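Local coordinates for protein Lon211 (Mycobacterium tuberculosis, PDB 6VBK) that forms the N-terminal domain of the ATP-dependent protease Lon, a region that probably recognises and binds protein substrates before the enzyme unfolds and degrades them, at residues P130-A135 and D194-L199; K140-L145 and E200-W205; L32-N37 and P96-R101. All blocks are in the same frame, centred on the assembly; numbering follows the deposited sequence.

Interaction 1: P130-A135 and D194-L199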
ATOM      1  N   PRO B 130       3.897   4.256 -18.996  1.00124.78           N
ATOM      2  CA  PRO B 130       3.827   4.330 -20.459  1.00121.93           C
ATOM      3  C   PRO B 130       5.194   4.120 -21.096  1.00115.72           C
ATOM      4  O   PRO B 130       6.212   4.609 -20.603  1.00106.30           O
ATOM      5  CB  PRO B 130       3.293   5.744 -20.716  1.00128.79           C
ATOM      6  CG  PRO B 130       2.529   6.079 -19.479  1.00130.66           C
ATOM      7  CD  PRO B 130       3.278   5.426 -18.350  1.00131.38           C
ATOM      8  N   ALA B 131       5.201   3.370 -22.196  1.00118.20           N
ATOM      9  CA  ALA B 131       6.445   2.987 -22.847  1.00109.77           C
ATOM     10  C   ALA B 131       7.221   4.215 -23.300  1.00 95.78           C
ATOM     11  O   ALA B 131       6.657   5.138 -23.896  1.00 90.21           O
ATOM     12  CB  ALA B 131       6.152   2.076 -24.038  1.00105.81           C
ATOM     13  N   SER B 132       8.520   4.224 -23.006  1.00 86.35           N
ATOM     14  CA  SER B 132       9.383   5.307 -23.447  1.00107.17           C
ATOM     15  C   SER B 132       9.485   5.324 -24.970  1.00118.49           C
ATOM     16  O   SER B 132       9.137   4.358 -25.658  1.00122.42           O
ATOM     17  CB  SER B 132      10.778   5.168 -22.836  1.00115.57           C
ATOM     18  OG  SER B 132      10.749   5.369 -21.432  1.00125.56           O
ATOM     19  N   GLY B 133       9.951   6.458 -25.497  1.00120.84           N
ATOM     20  CA  GLY B 133      10.274   6.519 -26.911  1.00114.50           C
ATOM     21  C   GLY B 133      11.350   5.518 -27.278  1.00103.86           C
ATOM     22  O   GLY B 133      11.251   4.825 -28.294  1.00 99.88           O
ATOM     23  N   ARG B 134      12.386   5.413 -26.439  1.00111.11           N
ATOM     24  CA  ARG B 134      13.417   4.401 -26.641  1.00115.28           C
ATOM     25  C   ARG B 134      12.841   2.995 -26.544  1.00121.03           C
ATOM     26  O   ARG B 134      13.288   2.092 -27.261  1.00111.83           O
ATOM     27  CB  ARG B 134      14.541   4.591 -25.621  1.00134.32           C
ATOM     28  CG  ARG B 134      15.737   3.665 -25.798  1.00143.67           C
ATOM     29  CD  ARG B 134      15.859   2.697 -24.634  1.00141.38           C
ATOM     30  NE  ARG B 134      17.183   2.085 -24.556  1.00139.72           N
ATOM     31  CZ  ARG B 134      18.193   2.584 -23.852  1.00142.88           C
ATOM     32  NH1 ARG B 134      18.032   3.706 -23.163  1.00141.98           N
ATOM     33  NH2 ARG B 134      19.364   1.964 -23.834  1.00140.36           N
ATOM     34  N   ALA B 135      11.850   2.788 -25.673  1.00 82.98           N
ATOM     35  CA  ALA B 135      11.214   1.477 -25.574  1.00 91.34           C
ATOM     36  C   ALA B 135      10.516   1.096 -26.871  1.00 87.72           C
ATOM     37  O   ALA B 135      10.439  -0.090 -27.210  1.00 85.85           O
ATOM     38  CB  ALA B 135      10.222   1.455 -24.412  1.00 85.55           C
ATOM     39  N   ASP B 194      10.988  -2.342 -15.373  1.00 93.96           N
ATOM     40  CA  ASP B 194      11.222  -1.380 -16.485  1.00 94.17           C
ATOM     41  C   ASP B 194      11.145  -2.117 -17.823  1.00 94.17           C
ATOM     42  O   ASP B 194      11.850  -3.127 -17.978  1.00 89.44           O
ATOM     43  CB  ASP B 194      12.553  -0.642 -16.332  1.00102.98           C
ATOM     44  CG  ASP B 194      12.761   0.417 -17.400  1.00100.53           C
ATOM     45  OD1 ASP B 194      12.001   1.401 -17.405  1.00101.05           O
ATOM     46  OD2 ASP B 194      13.668   0.239 -18.229  1.00109.13           O
ATOM     47  N   VAL B 195      10.345  -1.600 -18.761  1.00 99.25           N
ATOM     48  CA  VAL B 195      10.204  -2.256 -20.057  1.00 78.35           C
ATOM     49  C   VAL B 195      11.463  -2.088 -20.899  1.00 78.76           C
ATOM     50  O   VAL B 195      11.807  -2.973 -21.694  1.00 80.16           O
ATOM     51  CB  VAL B 195       8.951  -1.726 -20.784  1.00 76.24           C
ATOM     52  CG1 VAL B 195       9.059  -0.228 -21.032  1.00 88.12           C
ATOM     53  CG2 VAL B 195       8.728  -2.477 -22.091  1.00 78.37           C
ATOM     54  N   VAL B 196      12.178  -0.971 -20.740  1.00 92.45           N
ATOM     55  CA  VAL B 196      13.405  -0.760 -21.503  1.00 98.98           C
ATOM     56  C   VAL B 196      14.442  -1.818 -21.149  1.00 92.98           C
ATOM     57  O   VAL B 196      15.116  -2.368 -22.028  1.00 88.16           O
ATOM     58  CB  VAL B 196      13.943   0.666 -21.275  1.00106.21           C
ATOM     59  CG1 VAL B 196      15.433   0.735 -21.575  1.00 95.66           C
ATOM     60  CG2 VAL B 196      13.184   1.660 -22.140  1.00100.97           C
ATOM     61  N   GLU B 197      14.570  -2.134 -19.858  1.00101.78           N
ATOM     62  CA  GLU B 197      15.532  -3.146 -19.435  1.00102.08           C
ATOM     63  C   GLU B 197      15.171  -4.525 -19.974  1.00 91.41           C
ATOM     64  O   GLU B 197      16.044  -5.256 -20.454  1.00 93.56           O
ATOM     65  CB  GLU B 197      15.622  -3.179 -17.911  1.00103.63           C
ATOM     66  CG  GLU B 197      16.273  -1.963 -17.278  1.00113.72           C
ATOM     67  CD  GLU B 197      16.267  -2.034 -15.764  1.00113.28           C
ATOM     68  OE1 GLU B 197      15.189  -1.843 -15.161  1.00123.95           O
ATOM     69  OE2 GLU B 197      17.337  -2.295 -15.175  1.00108.74           O
ATOM     70  N   ARG B 198      13.890  -4.899 -19.903  1.00 83.67           N
ATOM     71  CA  ARG B 198      13.482  -6.234 -20.333  1.00 80.19           C
ATOM     72  C   ARG B 198      13.743  -6.441 -21.820  1.00 81.52           C
ATOM     73  O   ARG B 198      14.339  -7.448 -22.222  1.00 75.54           O
ATOM     74  CB  ARG B 198      12.005  -6.463 -20.018  1.00 74.03           C
ATOM     75  CG  ARG B 198      11.690  -6.564 -18.540  1.00 87.17           C
ATOM     76  CD  ARG B 198      10.461  -7.424 -18.318  1.00 71.87           C
ATOM     77  NE  ARG B 198       9.348  -7.029 -19.172  1.00 89.87           N
ATOM     78  CZ  ARG B 198       8.476  -6.075 -18.866  1.00 80.82           C
ATOM     79  NH1 ARG B 198       8.589  -5.414 -17.722  1.00 71.23           N
ATOM     80  NH2 ARG B 198       7.491  -5.783 -19.702  1.00 74.42           N
ATOM     81  N   LEU B 199      13.286  -5.505 -22.654  1.00 83.71           N
ATOM     82  CA  LEU B 199      13.556  -5.595 -24.087  1.00 77.28           C
ATOM     83  C   LEU B 199      15.053  -5.659 -24.350  1.00 91.37           C
ATOM     84  O   LEU B 199      15.530  -6.518 -25.099  1.00 87.33           O
ATOM     85  CB  LEU B 199      12.924  -4.407 -24.815  1.00 71.94           C
ATOM     86  CG  LEU B 199      11.401  -4.433 -24.956  1.00 71.90           C
ATOM     87  CD1 LEU B 199      10.879  -3.070 -25.371  1.00 97.16           C
ATOM     88  CD2 LEU B 199      10.984  -5.494 -25.963  1.00 75.24           C
TER

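Interaction 2: K140-L145 and E200-W205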
ATOM      1  N   LYS B 140      10.584  -2.458 -31.855  1.00 82.93           N
ATOM      2  CA  LYS B 140      10.714  -2.645 -33.298  1.00 90.04           C
ATOM      3  C   LYS B 140      11.897  -3.545 -33.632  1.00 82.29           C
ATOM      4  O   LYS B 140      11.800  -4.411 -34.509  1.00 92.80           O
ATOM      5  CB  LYS B 140      10.861  -1.288 -33.986  1.00 93.91           C
ATOM      6  CG  LYS B 140      10.775  -1.338 -35.504  1.00103.63           C
ATOM      7  CD  LYS B 140      10.983   0.044 -36.104  1.00103.80           C
ATOM      8  CE  LYS B 140      10.583   0.084 -37.569  1.00 98.37           C
ATOM      9  NZ  LYS B 140      10.742   1.451 -38.141  1.00105.19           N
ATOM     10  N   GLU B 141      13.023  -3.355 -32.940  1.00 80.09           N
ATOM     11  CA  GLU B 141      14.180  -4.215 -33.161  1.00 86.73           C
ATOM     12  C   GLU B 141      13.911  -5.637 -32.684  1.00 74.44           C
ATOM     13  O   GLU B 141      14.306  -6.604 -33.346  1.00 65.72           O
ATOM     14  CB  GLU B 141      15.407  -3.634 -32.456  1.00 99.50           C
ATOM     15  CG  GLU B 141      16.574  -4.603 -32.340  1.00110.84           C
ATOM     16  CD  GLU B 141      17.825  -3.948 -31.790  1.00125.44           C
ATOM     17  OE1 GLU B 141      17.910  -2.702 -31.823  1.00130.32           O
ATOM     18  OE2 GLU B 141      18.725  -4.679 -31.323  1.00124.57           O
ATOM     19  N   TYR B 142      13.232  -5.783 -31.544  1.00 75.64           N
ATOM     20  CA  TYR B 142      12.986  -7.114 -30.999  1.00 82.78           C
ATOM     21  C   TYR B 142      12.016  -7.913 -31.858  1.00 82.93           C
ATOM     22  O   TYR B 142      12.107  -9.146 -31.906  1.00 62.73           O
ATOM     23  CB  TYR B 142      12.460  -7.008 -29.567  1.00 71.67           C
ATOM     24  CG  TYR B 142      12.108  -8.344 -28.955  1.00 73.90           C
ATOM     25  CD1 TYR B 142      13.060  -9.347 -28.839  1.00 66.30           C
ATOM     26  CD2 TYR B 142      10.825  -8.601 -28.492  1.00 71.71           C
ATOM     27  CE1 TYR B 142      12.743 -10.572 -28.283  1.00 63.49           C
ATOM     28  CE2 TYR B 142      10.499  -9.822 -27.933  1.00 66.54           C
ATOM     29  CZ  TYR B 142      11.462 -10.803 -27.831  1.00 64.16           C
ATOM     30  OH  TYR B 142      11.141 -12.020 -27.275  1.00 68.83           O
ATOM     31  N   LYS B 143      11.084  -7.240 -32.540  1.00 69.21           N
ATOM     32  CA  LYS B 143      10.141  -7.954 -33.394  1.00 59.02           C
ATOM     33  C   LYS B 143      10.856  -8.652 -34.544  1.00 62.86           C
ATOM     34  O   LYS B 143      10.508  -9.781 -34.907  1.00 56.34           O
ATOM     35  CB  LYS B 143       9.078  -6.994 -33.929  1.00 64.60           C
ATOM     36  CG  LYS B 143       8.036  -6.592 -32.901  1.00 64.84           C
ATOM     37  CD  LYS B 143       7.016  -5.637 -33.496  1.00 68.74           C
ATOM     38  CE  LYS B 143       5.978  -5.241 -32.464  1.00 59.65           C
ATOM     39  NZ  LYS B 143       4.983  -4.275 -33.007  1.00 55.27           N
ATOM     40  N   GLY B 144      11.865  -7.998 -35.125  1.00 56.12           N
ATOM     41  CA  GLY B 144      12.615  -8.622 -36.201  1.00 73.57           C
ATOM     42  C   GLY B 144      13.366  -9.862 -35.760  1.00 78.34           C
ATOM     43  O   GLY B 144      13.524 -10.808 -36.536  1.00 67.08           O
ATOM     44  N   LEU B 145      13.831  -9.881 -34.509  1.00 71.43           N
ATOM     45  CA  LEU B 145      14.555 -11.043 -34.003  1.00 74.45           C
ATOM     46  C   LEU B 145      13.614 -12.219 -33.771  1.00 72.93           C
ATOM     47  O   LEU B 145      13.888 -13.344 -34.207  1.00 71.63           O
ATOM     48  CB  LEU B 145      15.291 -10.682 -32.713  1.00 83.93           C
ATOM     49  CG  LEU B 145      16.186  -9.441 -32.754  1.00 90.24           C
ATOM     50  CD1 LEU B 145      16.862  -9.216 -31.408  1.00 95.03           C
ATOM     51  CD2 LEU B 145      17.218  -9.558 -33.862  1.00 81.46           C
ATOM     52  N   GLU B 200      15.814  -4.768 -23.711  1.00124.23           N
ATOM     53  CA  GLU B 200      17.267  -4.798 -23.806  1.00127.56           C
ATOM     54  C   GLU B 200      17.853  -6.091 -23.247  1.00107.69           C
ATOM     55  O   GLU B 200      18.944  -6.496 -23.663  1.00109.80           O
ATOM     56  CB  GLU B 200      17.829  -3.563 -23.096  1.00145.50           C
ATOM     57  CG  GLU B 200      17.533  -2.218 -23.727  1.00159.29           C
ATOM     58  CD  GLU B 200      18.077  -1.069 -22.898  1.00180.32           C
ATOM     59  OE1 GLU B 200      18.509  -1.318 -21.755  1.00186.13           O
ATOM     60  OE2 GLU B 200      18.060   0.084 -23.375  1.00189.60           O
ATOM     61  N   LEU B 201      17.141  -6.762 -22.338  1.00 92.14           N
ATOM     62  CA  LEU B 201      17.574  -8.075 -21.866  1.00 90.39           C
ATOM     63  C   LEU B 201      17.246  -9.167 -22.878  1.00 81.93           C
ATOM     64  O   LEU B 201      18.110  -9.977 -23.230  1.00 87.16           O
ATOM     65  CB  LEU B 201      16.923  -8.397 -20.519  1.00 86.05           C
ATOM     66  CG  LEU B 201      17.564  -7.819 -19.258  1.00 99.93           C
ATOM     67  CD1 LEU B 201      16.616  -7.933 -18.073  1.00 99.04           C
ATOM     68  CD2 LEU B 201      18.878  -8.522 -18.960  1.00104.83           C
ATOM     69  N   VAL B 202      15.998  -9.207 -23.355  1.00 84.64           N
ATOM     70  CA  VAL B 202      15.575 -10.306 -24.220  1.00 88.64           C
ATOM     71  C   VAL B 202      16.170 -10.167 -25.618  1.00 90.90           C
ATOM     72  O   VAL B 202      16.375 -11.171 -26.312  1.00 90.02           O
ATOM     73  CB  VAL B 202      14.036 -10.394 -24.257  1.00 88.04           C
ATOM     74  CG1 VAL B 202      13.438  -9.163 -24.924  1.00 80.80           C
ATOM     75  CG2 VAL B 202      13.584 -11.669 -24.958  1.00 82.72           C
ATOM     76  N   ILE B 203      16.461  -8.939 -26.055  1.00 85.76           N
ATOM     77  CA  ILE B 203      17.080  -8.747 -27.366  1.00 92.39           C
ATOM     78  C   ILE B 203      18.458  -9.397 -27.401  1.00102.52           C
ATOM     79  O   ILE B 203      18.832 -10.046 -28.387  1.00101.65           O
ATOM     80  CB  ILE B 203      17.147  -7.248 -27.715  1.00 85.95           C
ATOM     81  CG1 ILE B 203      15.781  -6.747 -28.190  1.00 83.74           C
ATOM     82  CG2 ILE B 203      18.209  -6.978 -28.770  1.00 99.91           C
ATOM     83  CD1 ILE B 203      15.724  -5.248 -28.414  1.00 84.89           C
ATOM     84  N   GLY B 204      19.229  -9.247 -26.323  1.00109.47           N
ATOM     85  CA  GLY B 204      20.536  -9.880 -26.266  1.00119.89           C
ATOM     86  C   GLY B 204      20.452 -11.393 -26.213  1.00116.93           C
ATOM     87  O   GLY B 204      21.229 -12.089 -26.873  1.00113.59           O
ATOM     88  N   TRP B 205      19.512 -11.925 -25.428  1.00106.00           N
ATOM     89  CA  TRP B 205      19.344 -13.373 -25.352  1.00104.48           C
ATOM     90  C   TRP B 205      18.838 -13.950 -26.667  1.00100.56           C
ATOM     91  O   TRP B 205      19.206 -15.072 -27.033  1.00101.31           O
ATOM     92  CB  TRP B 205      18.385 -13.737 -24.217  1.00 92.14           C
ATOM     93  CG  TRP B 205      18.797 -13.203 -22.879  1.00104.67           C
ATOM     94  CD1 TRP B 205      20.052 -12.820 -22.499  1.00114.33           C
ATOM     95  CD2 TRP B 205      17.950 -12.981 -21.745  1.00 84.17           C
ATOM     96  NE1 TRP B 205      20.038 -12.378 -21.199  1.00116.59           N
ATOM     97  CE2 TRP B 205      18.760 -12.467 -20.713  1.00102.54           C
ATOM     98  CE3 TRP B 205      16.585 -13.169 -21.502  1.00 90.34           C
ATOM     99  CZ2 TRP B 205      18.252 -12.138 -19.458  1.00 95.03           C
ATOM    100  CZ3 TRP B 205      16.083 -12.842 -20.255  1.00 91.89           C
ATOM    101  CH2 TRP B 205      16.913 -12.333 -19.249  1.00 88.45           C
TER

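Interaction 3: L32-N37 and P96-R101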
ATOM      1  N   LEU B  32      -3.225 -25.249 -15.953  1.00 52.68           N
ATOM      2  CA  LEU B  32      -2.682 -25.681 -14.672  1.00 52.60           C
ATOM      3  C   LEU B  32      -3.158 -27.096 -14.398  1.00 50.12           C
ATOM      4  O   LEU B  32      -4.365 -27.337 -14.295  1.00 62.27           O
ATOM      5  CB  LEU B  32      -3.109 -24.739 -13.543  1.00 45.84           C
ATOM      6  CG  LEU B  32      -2.634 -23.291 -13.651  1.00 47.43           C
ATOM      7  CD1 LEU B  32      -3.169 -22.467 -12.491  1.00 45.35           C
ATOM      8  CD2 LEU B  32      -1.115 -23.229 -13.705  1.00 50.88           C
ATOM      9  N   ASP B  33      -2.216 -28.028 -14.287  1.00 58.76           N
ATOM     10  CA  ASP B  33      -2.537 -29.422 -14.005  1.00 64.47           C
ATOM     11  C   ASP B  33      -2.744 -29.577 -12.503  1.00 63.13           C
ATOM     12  O   ASP B  33      -1.794 -29.465 -11.722  1.00 65.68           O
ATOM     13  CB  ASP B  33      -1.422 -30.331 -14.513  1.00 68.49           C
ATOM     14  CG  ASP B  33      -1.765 -31.804 -14.400  1.00 67.58           C
ATOM     15  OD1 ASP B  33      -2.878 -32.131 -13.938  1.00 74.27           O
ATOM     16  OD2 ASP B  33      -0.917 -32.638 -14.778  1.00 80.08           O
ATOM     17  N   LEU B  34      -3.986 -29.833 -12.094  1.00 61.36           N
ATOM     18  CA  LEU B  34      -4.323 -29.972 -10.683  1.00 72.48           C
ATOM     19  C   LEU B  34      -4.273 -31.414 -10.197  1.00 76.35           C
ATOM     20  O   LEU B  34      -4.639 -31.676  -9.046  1.00 82.09           O
ATOM     21  CB  LEU B  34      -5.718 -29.395 -10.409  1.00 58.18           C
ATOM     22  CG  LEU B  34      -6.075 -28.020 -10.981  1.00 64.65           C
ATOM     23  CD1 LEU B  34      -7.408 -27.541 -10.421  1.00 61.58           C
ATOM     24  CD2 LEU B  34      -4.979 -27.009 -10.705  1.00 54.59           C
ATOM     25  N   SER B  35      -3.832 -32.348 -11.036  1.00 80.31           N
ATOM     26  CA  SER B  35      -3.864 -33.761 -10.684  1.00 77.95           C
ATOM     27  C   SER B  35      -2.765 -34.094  -9.685  1.00 94.65           C
ATOM     28  O   SER B  35      -1.587 -33.810  -9.926  1.00 91.51           O
ATOM     29  CB  SER B  35      -3.714 -34.623 -11.936  1.00 76.20           C
ATOM     30  OG  SER B  35      -2.464 -34.403 -12.568  1.00 85.95           O
ATOM     31  N   GLU B  36      -3.158 -34.704  -8.564  1.00 91.36           N
ATOM     32  CA  GLU B  36      -2.221 -35.170  -7.539  1.00 81.17           C
ATOM     33  C   GLU B  36      -1.288 -34.049  -7.089  1.00 85.12           C
ATOM     34  O   GLU B  36      -0.115 -34.268  -6.782  1.00105.74           O
ATOM     35  CB  GLU B  36      -1.424 -36.376  -8.040  1.00 82.41           C
ATOM     36  CG  GLU B  36      -2.275 -37.591  -8.355  1.00 82.51           C
ATOM     37  CD  GLU B  36      -1.490 -38.680  -9.058  1.00107.59           C
ATOM     38  OE1 GLU B  36      -0.309 -38.881  -8.705  1.00107.09           O
ATOM     39  OE2 GLU B  36      -2.050 -39.325  -9.969  1.00102.08           O
ATOM     40  N   ASN B  37      -1.820 -32.827  -7.055  1.00 73.48           N
ATOM     41  CA  ASN B  37      -1.063 -31.631  -6.691  1.00 84.98           C
ATOM     42  C   ASN B  37      -1.869 -30.885  -5.632  1.00 80.27           C
ATOM     43  O   ASN B  37      -2.727 -30.059  -5.959  1.00 81.82           O
ATOM     44  CB  ASN B  37      -0.787 -30.764  -7.913  1.00103.48           C
ATOM     45  CG  ASN B  37       0.393 -29.842  -7.713  1.00 95.90           C
ATOM     46  OD1 ASN B  37       0.656 -29.383  -6.601  1.00 91.60           O
ATOM     47  ND2 ASN B  37       1.117 -29.566  -8.790  1.00 93.31           N
ATOM     48  N   PRO B  96      -7.656 -33.046 -14.040  1.00 53.08           N
ATOM     49  CA  PRO B  96      -8.343 -31.873 -13.487  1.00 49.91           C
ATOM     50  C   PRO B  96      -7.478 -30.638 -13.692  1.00 48.73           C
ATOM     51  O   PRO B  96      -6.293 -30.633 -13.350  1.00 57.06           O
ATOM     52  CB  PRO B  96      -8.508 -32.219 -12.004  1.00 56.95           C
ATOM     53  CG  PRO B  96      -7.424 -33.216 -11.730  1.00 63.39           C
ATOM     54  CD  PRO B  96      -7.257 -34.004 -12.997  1.00 64.65           C
ATOM     55  N   GLY B  97      -8.068 -29.596 -14.278  1.00 56.78           N
ATOM     56  CA  GLY B  97      -7.286 -28.476 -14.751  1.00 54.69           C
ATOM     57  C   GLY B  97      -7.920 -27.141 -14.419  1.00 54.36           C
ATOM     58  O   GLY B  97      -9.072 -27.054 -13.984  1.00 50.74           O
ATOM     59  N   ALA B  98      -7.127 -26.096 -14.632  1.00 50.22           N
ATOM     60  CA  ALA B  98      -7.580 -24.721 -14.517  1.00 47.73           C
ATOM     61  C   ALA B  98      -6.833 -23.891 -15.549  1.00 47.32           C
ATOM     62  O   ALA B  98      -5.713 -24.227 -15.940  1.00 52.18           O
ATOM     63  CB  ALA B  98      -7.353 -24.161 -13.107  1.00 42.79           C
ATOM     64  N   VAL B  99      -7.468 -22.815 -15.996  1.00 43.34           N
ATOM     65  CA  VAL B  99      -6.870 -21.889 -16.950  1.00 42.11           C
ATOM     66  C   VAL B  99      -6.639 -20.571 -16.230  1.00 37.76           C
ATOM     67  O   VAL B  99      -7.580 -19.977 -15.691  1.00 46.42           O
ATOM     68  CB  VAL B  99      -7.752 -21.700 -18.192  1.00 47.91           C
ATOM     69  CG1 VAL B  99      -7.161 -20.641 -19.104  1.00 40.46           C
ATOM     70  CG2 VAL B  99      -7.904 -23.018 -18.933  1.00 42.42           C
ATOM     71  N   VAL B 100      -5.387 -20.117 -16.214  1.00 41.31           N
ATOM     72  CA  VAL B 100      -5.004 -18.904 -15.505  1.00 37.85           C
ATOM     73  C   VAL B 100      -4.444 -17.902 -16.506  1.00 39.65           C
ATOM     74  O   VAL B 100      -3.777 -18.278 -17.478  1.00 43.22           O
ATOM     75  CB  VAL B 100      -3.989 -19.191 -14.377  1.00 42.08           C
ATOM     76  CG1 VAL B 100      -2.649 -19.645 -14.945  1.00 40.43           C
ATOM     77  CG2 VAL B 100      -3.814 -17.969 -13.484  1.00 50.00           C
ATOM     78  N   ARG B 101      -4.735 -16.626 -16.272  1.00 37.93           N
ATOM     79  CA  ARG B 101      -4.244 -15.529 -17.092  1.00 36.44           C
ATOM     80  C   ARG B 101      -3.369 -14.626 -16.237  1.00 40.23           C
ATOM     81  O   ARG B 101      -3.814 -14.131 -15.197  1.00 41.62           O
ATOM     82  CB  ARG B 101      -5.406 -14.731 -17.695  1.00 37.43           C
ATOM     83  CG  ARG B 101      -4.985 -13.461 -18.428  1.00 44.79           C
ATOM     84  CD  ARG B 101      -6.206 -12.704 -18.934  1.00 48.26           C
ATOM     85  NE  ARG B 101      -7.087 -12.299 -17.842  1.00 68.75           N
ATOM     86  CZ  ARG B 101      -7.075 -11.095 -17.279  1.00 81.80           C
ATOM     87  NH1 ARG B 101      -6.229 -10.169 -17.712  1.00 95.47           N
ATOM     88  NH2 ARG B 101      -7.909 -10.814 -16.288  1.00 76.55           N
TER

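Interaction 1: P130-A135 and D194-L199
Two helices of the Lon N-terminal domain begin next to each other here, helix 133-153 just after Ser-132 and helix 195-207 just after Asp-194, and the pairing of their first turns is a worked example of how apolar stems can place a charge. The backbones come nearest at Ala-135 and Val-196, whose CA atoms lie 5.1 Å apart, a close approach that the small alanine permits.

Arg-134 repays following atom by atom. From CB the chain leaves with CG anti to the backbone N (chi1 -175°), then bends at chi2 (-114°), so that it runs across Val-196 at about a right angle. CD is the first atom to touch, 3.7 Å from Val-196 CG1 and almost as near to CG2. NE keeps the same distance from CG1, and CZ follows slightly farther off, so this methyl lies over one face of the guanidinium. The tip then passes beyond the valine, and NH2 makes a salt bridge with Glu-200.

Val-196 serves both neighbours because its methyls diverge: CG1, anti to the backbone N, lies against the guanidinium, while CG2, besides touching CD, reaches Ala-135 CB at 3.7 Å. Val-195 CG1 stands beside it, 4.0 Å from the same Ala-135 CB. One turn on, Leu-199 CD1 lies against the carbonyl O of Ala-135 at 3.5 Å, and Pro-168 covers Val-195 and Leu-199 from helix 168-173. The start of helix 195-207 is capped by Asp-194, whose OD2 accepts from Glu-197 N at 3.0 Å.

No hydrogen bond joins the two segments. The contact rests mainly on van der Waals packing, and its one charged participant lays its aliphatic part on a valine while its charge is answered by Glu-200.

Interaction 2: K140-L145 and E200-W205
Helices 133-153 and 195-207 run side by side in the same direction, the axes of their short segments 9.9 Å apart at closest and inclined at 29°, with Tyr-142 and Ile-203 nearest in the backbone.

Ile-203 contributes the largest buried surface. Its CG1 rests on Tyr-142 CB at 3.6 Å, and CD1 continues along the same CB toward the tyrosine backbone. The other branch, CG2, is anti to the backbone N and points between two residues one turn apart: Leu-145 CD1 lies 3.7 Å from it, and Glu-141 OE2 comes to 3.5 Å. That carboxylate oxygen has its polar partner in Arg-207, with which it forms a salt bridge, so the isoleucine methyl packs beside an ion pair.

Tyr-142, with CG anti to the backbone N (chi1 177°), swings its ring toward Val-202. The valine grips it with both methyls. CG1 sits over one face in a CH-pi contact, 3.9 Å from the ring centroid and 17° off the normal, shifted toward the CE1 side. CG2 reaches farther out, 3.6 Å from Tyr-142 CE1 and 3.4 Å from its OH. Leu-171 of helix 168-173 also touches this tyrosine, bringing a third helix to the contact.

Such side-chain interlocking at a shallow crossing angle is typical of helical-bundle packing, here in the all-helical C-terminal part of the Lon N domain.

Interaction 3: L32-N37 and P96-R101
Leu-32, Leu-34, Ala-98 and Val-100 make the apolar centre of an antiparallel strand pair, 29-33 with 96-112, in the mixed beta-sheet of this Lon substrate-binding domain of the PUA clan. It illustrates how a sheet edge passes from greasy face to polar turn within a few residues.

Leu-32 and Ala-98 form a hydrogen-bonded pair with their side chains on the same face. Leu-32 holds CG anti to its carbonyl carbon (chi1 -62°), which sends CD1 obliquely across to Val-100 CG1 at 3.8 Å. That methyl occupies the crowded position between the valine's own backbone N and carbonyl carbon. Leu-34, already past the end of its strand, reaches back over the pair and brings CD1 to 4.3 Å from Ala-98 CB. Val-40 and Ile-44 of helix 38-50 also touch Leu-34, so the helix packs on this face.

Beneath the apolar side chains runs the backbone ladder. Leu-32 N gives a hydrogen bond to Ala-98 O, nearly along the C=O axis, and Ala-98 N returns one to Leu-32 O. The same Leu-32 O receives a CA-H...O contact from Gly-97, whose CA is 3.2 Å away. Beyond the non-hydrogen-bonded pair of Asp-33 and Gly-97, Leu-34 N reaches Pro-96 O at 2.7 Å, in the carbonyl plane. Pro-96 turns the flank of its ring to Ser-35, with CD 3.7 Å from the serine CB.

At the polar edge the chain leaves the sheet through a type II turn from Leu-34 to Asn-37. Asp-33 steadies its entrance with an Asx turn: OD1 accepts from Ser-35 N at 3.1 Å and from Ser-35 OG at 2.7 Å, both donors standing above the carboxylate plane.

From the N terminus, interaction 3 comes first: strand 29-33 leads into helix 38-50 and two further strands before 96-101 returns to pair with 32-37, closing a loop within the beta part of the domain. The chain then passes through strand 120-125 into the helical part, where 130-135 and 140-145 open interactions 1 and 2 in turn. Both wait for helix 195-207, and their segments alternate, so the two loops cross, as befits helices lying parallel. An Arg-134 to Glu-200 ion pair and Leu-199 packing on Tyr-142 tie the two together. Interaction 3 lies on the opposite side of the chain's centre, its centre about 33 and 32 Å from theirs, respectively.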